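Local coordinates for alpha,alpha-trehalose-phosphate synthase (UDP-forming) (Burkholderia xenovorans, PDB 5V0T), which belongs to glycosyltransferase family 20 and has the GT-B fold, holding uridine-5'-diphosphate and 6-O-phosphono-alpha-D-glucopyranose side by side between its two domains, at residues A[274-277]-A[281-284]. Sequence-based numbering, arbitrary orientation.
Sequences SVDR and SKGL. With UDP (uridine-5'-diphosphate), chain I; G6P (6-O-phosphono-alpha-D-glucopyranose), chain J.
Arg277 and Lys282 meet at the beta-phosphate of UDP, in the GT-B fold of this enzyme. Both sit in the loop between strand 270-275 and helix 284-297. Arg277 uses two N-H groups on one edge of its guanidinium: NE gives a hydrogen bond to UDP O3B at 2.7 Å, and NH2 gives one to UDP O2B at 2.9 Å, nearly straight at 170°. PB lies in the guanidinium plane, while G6P O5 sits over one face, offset toward the rim. Lys282 NZ bonds the same O2B at 2.8 Å and also the bridging O3A. The two cations probably balance the diphosphate charge. Val275 CG1 touches the uracil at UDP C5. A bend at chi2 (-73°) carries the Lys282 chain across the Asp276 side chain, with CD 3.6 Å from Asp276 OD2. Lys282 CG lies 3.5 Å from Arg277 O. Asp376 forms a salt bridge with NZ. Arg277 NH1 makes a salt bridge with Asp279 and a hydrogen bond with Thr314 OG1, which probably limits guanidinium rotation. Asp276 OD1 makes a salt bridge with Arg287 and accepts a hydrogen bond from Gln309 NE2. Leu284 CD2 packs against that carboxylate, 3.8 Å from Asp276 CG.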
loop_
_atom_site.group_PDB
_atom_site.type_symbol
_atom_site.label_atom_id
_atom_site.label_comp_id
_atom_site.label_asym_id
_atom_site.label_seq_id
_atom_site.Cartn_x
_atom_site.Cartn_y
_atom_site.Cartn_z
ATOM N N SER A 274 -14.266 4.678 -5.363
ATOM C CA SER A 274 -12.934 4.094 -5.358
ATOM C C SER A 274 -11.899 5.200 -5.198
ATOM O O SER A 274 -12.088 6.323 -5.680
ATOM C CB SER A 274 -12.641 3.325 -6.661
ATOM O OG SER A 274 -13.465 2.167 -6.808
ATOM N N VAL A 275 -10.788 4.861 -4.542
ATOM C CA VAL A 275 -9.644 5.757 -4.366
ATOM C C VAL A 275 -8.388 4.921 -4.544
ATOM O O VAL A 275 -8.138 4.016 -3.740
ATOM C CB VAL A 275 -9.608 6.424 -2.981
ATOM C CG1 VAL A 275 -8.378 7.307 -2.886
ATOM C CG2 VAL A 275 -10.881 7.229 -2.700
ATOM N N ASP A 276 -7.595 5.220 -5.579
ATOM C CA ASP A 276 -6.420 4.422 -5.932
ATOM C C ASP A 276 -5.400 5.310 -6.618
ATOM O O ASP A 276 -5.756 5.984 -7.583
ATOM C CB ASP A 276 -6.756 3.290 -6.924
ATOM C CG ASP A 276 -7.882 2.393 -6.472
ATOM O OD1 ASP A 276 -9.051 2.838 -6.498
ATOM O OD2 ASP A 276 -7.599 1.215 -6.141
ATOM N N ARG A 277 -4.131 5.269 -6.195
ATOM C CA ARG A 277 -3.086 5.711 -7.118
ATOM C C ARG A 277 -3.335 5.040 -8.468
ATOM O O ARG A 277 -3.760 3.881 -8.524
ATOM C CB ARG A 277 -1.693 5.351 -6.587
ATOM C CG ARG A 277 -1.212 6.159 -5.367
ATOM C CD ARG A 277 0.240 5.739 -4.967
ATOM N NE ARG A 277 0.292 4.299 -4.747
ATOM C CZ ARG A 277 0.771 3.413 -5.618
ATOM N NH1 ARG A 277 1.309 3.807 -6.768
ATOM N NH2 ARG A 277 0.713 2.125 -5.326
ATOM N N SER A 281 -1.166 -1.990 -10.727
ATOM C CA SER A 281 -1.490 -2.997 -9.718
ATOM C C SER A 281 -2.936 -2.917 -9.234
ATOM O O SER A 281 -3.422 -3.876 -8.626
ATOM C CB SER A 281 -0.562 -2.840 -8.507
ATOM O OG SER A 281 -0.878 -1.612 -7.841
ATOM N N LYS A 282 -3.637 -1.806 -9.475
ATOM C CA LYS A 282 -4.927 -1.557 -8.826
ATOM C C LYS A 282 -6.126 -2.113 -9.601
ATOM O O LYS A 282 -7.270 -1.973 -9.145
ATOM C CB LYS A 282 -5.090 -0.057 -8.590
ATOM C CG LYS A 282 -3.973 0.519 -7.683
ATOM C CD LYS A 282 -4.151 0.090 -6.228
ATOM C CE LYS A 282 -3.027 0.673 -5.320
ATOM N NZ LYS A 282 -3.111 0.182 -3.893
ATOM N N GLY A 283 -5.889 -2.774 -10.726
ATOM C CA GLY A 283 -6.958 -3.396 -11.497
ATOM C C GLY A 283 -8.053 -2.447 -11.935
ATOM O O GLY A 283 -9.230 -2.830 -11.961
ATOM N N LEU A 284 -7.687 -1.226 -12.323
ATOM C CA LEU A 284 -8.685 -0.198 -12.610
ATOM C C LEU A 284 -9.427 -0.454 -13.924
ATOM O O LEU A 284 -10.619 -0.127 -14.024
ATOM C CB LEU A 284 -8.019 1.189 -12.611
ATOM C CG LEU A 284 -7.387 1.555 -11.253
ATOM C CD1 LEU A 284 -6.605 2.859 -11.332
ATOM C CD2 LEU A 284 -8.433 1.640 -10.115
HETATM N N1 UDP I . -4.680 8.710 -0.138
HETATM C C2 UDP I . -4.680 10.070 0.128
HETATM N N3 UDP I . -5.074 10.866 -0.909
HETATM C C4 UDP I . -5.466 10.454 -2.164
HETATM C C5 UDP I . -5.447 9.029 -2.366
HETATM C C6 UDP I . -5.074 8.220 -1.363
HETATM O O2 UDP I . -4.342 10.536 1.202
HETATM O O4 UDP I . -5.801 11.301 -3.000
HETATM C "C1'" UDP I . -4.275 7.810 0.946
HETATM C "C2'" UDP I . -5.372 6.839 1.376
HETATM O "O2'" UDP I . -6.223 7.464 2.323
HETATM C "C3'" UDP I . -4.538 5.706 1.977
HETATM C "C4'" UDP I . -3.292 5.698 1.084
HETATM O "O4'" UDP I . -3.213 7.009 0.484
HETATM O "O3'" UDP I . -4.153 5.958 3.325
HETATM C "C5'" UDP I . -3.274 4.646 0.007
HETATM O "O5'" UDP I . -2.813 3.423 0.612
HETATM P PA UDP I . -3.214 2.010 0.021
HETATM O O1A UDP I . -4.697 1.943 -0.277
HETATM O O2A UDP I . -2.694 0.988 0.963
HETATM O O3A UDP I . -2.478 1.914 -1.374
HETATM P PB UDP I . -1.062 2.356 -1.931
HETATM O O1B UDP I . -0.133 2.218 -0.721
HETATM O O2B UDP I . -0.741 1.250 -2.959
HETATM O O3B UDP I . -1.101 3.722 -2.509
HETATM C C1 G6P J . 3.144 2.008 -1.974
HETATM C C2 G6P J . 4.547 1.581 -1.575
HETATM C C3 G6P J . 5.250 2.704 -0.809
HETATM C C4 G6P J . 5.224 3.980 -1.655
HETATM C C5 G6P J . 3.780 4.313 -2.035
HETATM C C6 G6P J . 3.724 5.611 -2.841
HETATM O O1 G6P J . 2.425 2.254 -0.772
HETATM O O2 G6P J . 4.474 0.379 -0.787
HETATM O O3 G6P J . 6.611 2.298 -0.585
HETATM O O4 G6P J . 5.771 5.080 -0.899
HETATM O O5 G6P J . 3.198 3.214 -2.754
HETATM O O6 G6P J . 4.578 5.511 -3.993
HETATM P P G6P J . 5.757 6.589 -4.204
HETATM O O1P G6P J . 5.082 7.880 -4.591
HETATM O O2P G6P J . 6.623 5.978 -5.270
HETATM O O3P G6P J . 6.439 6.688 -2.858
#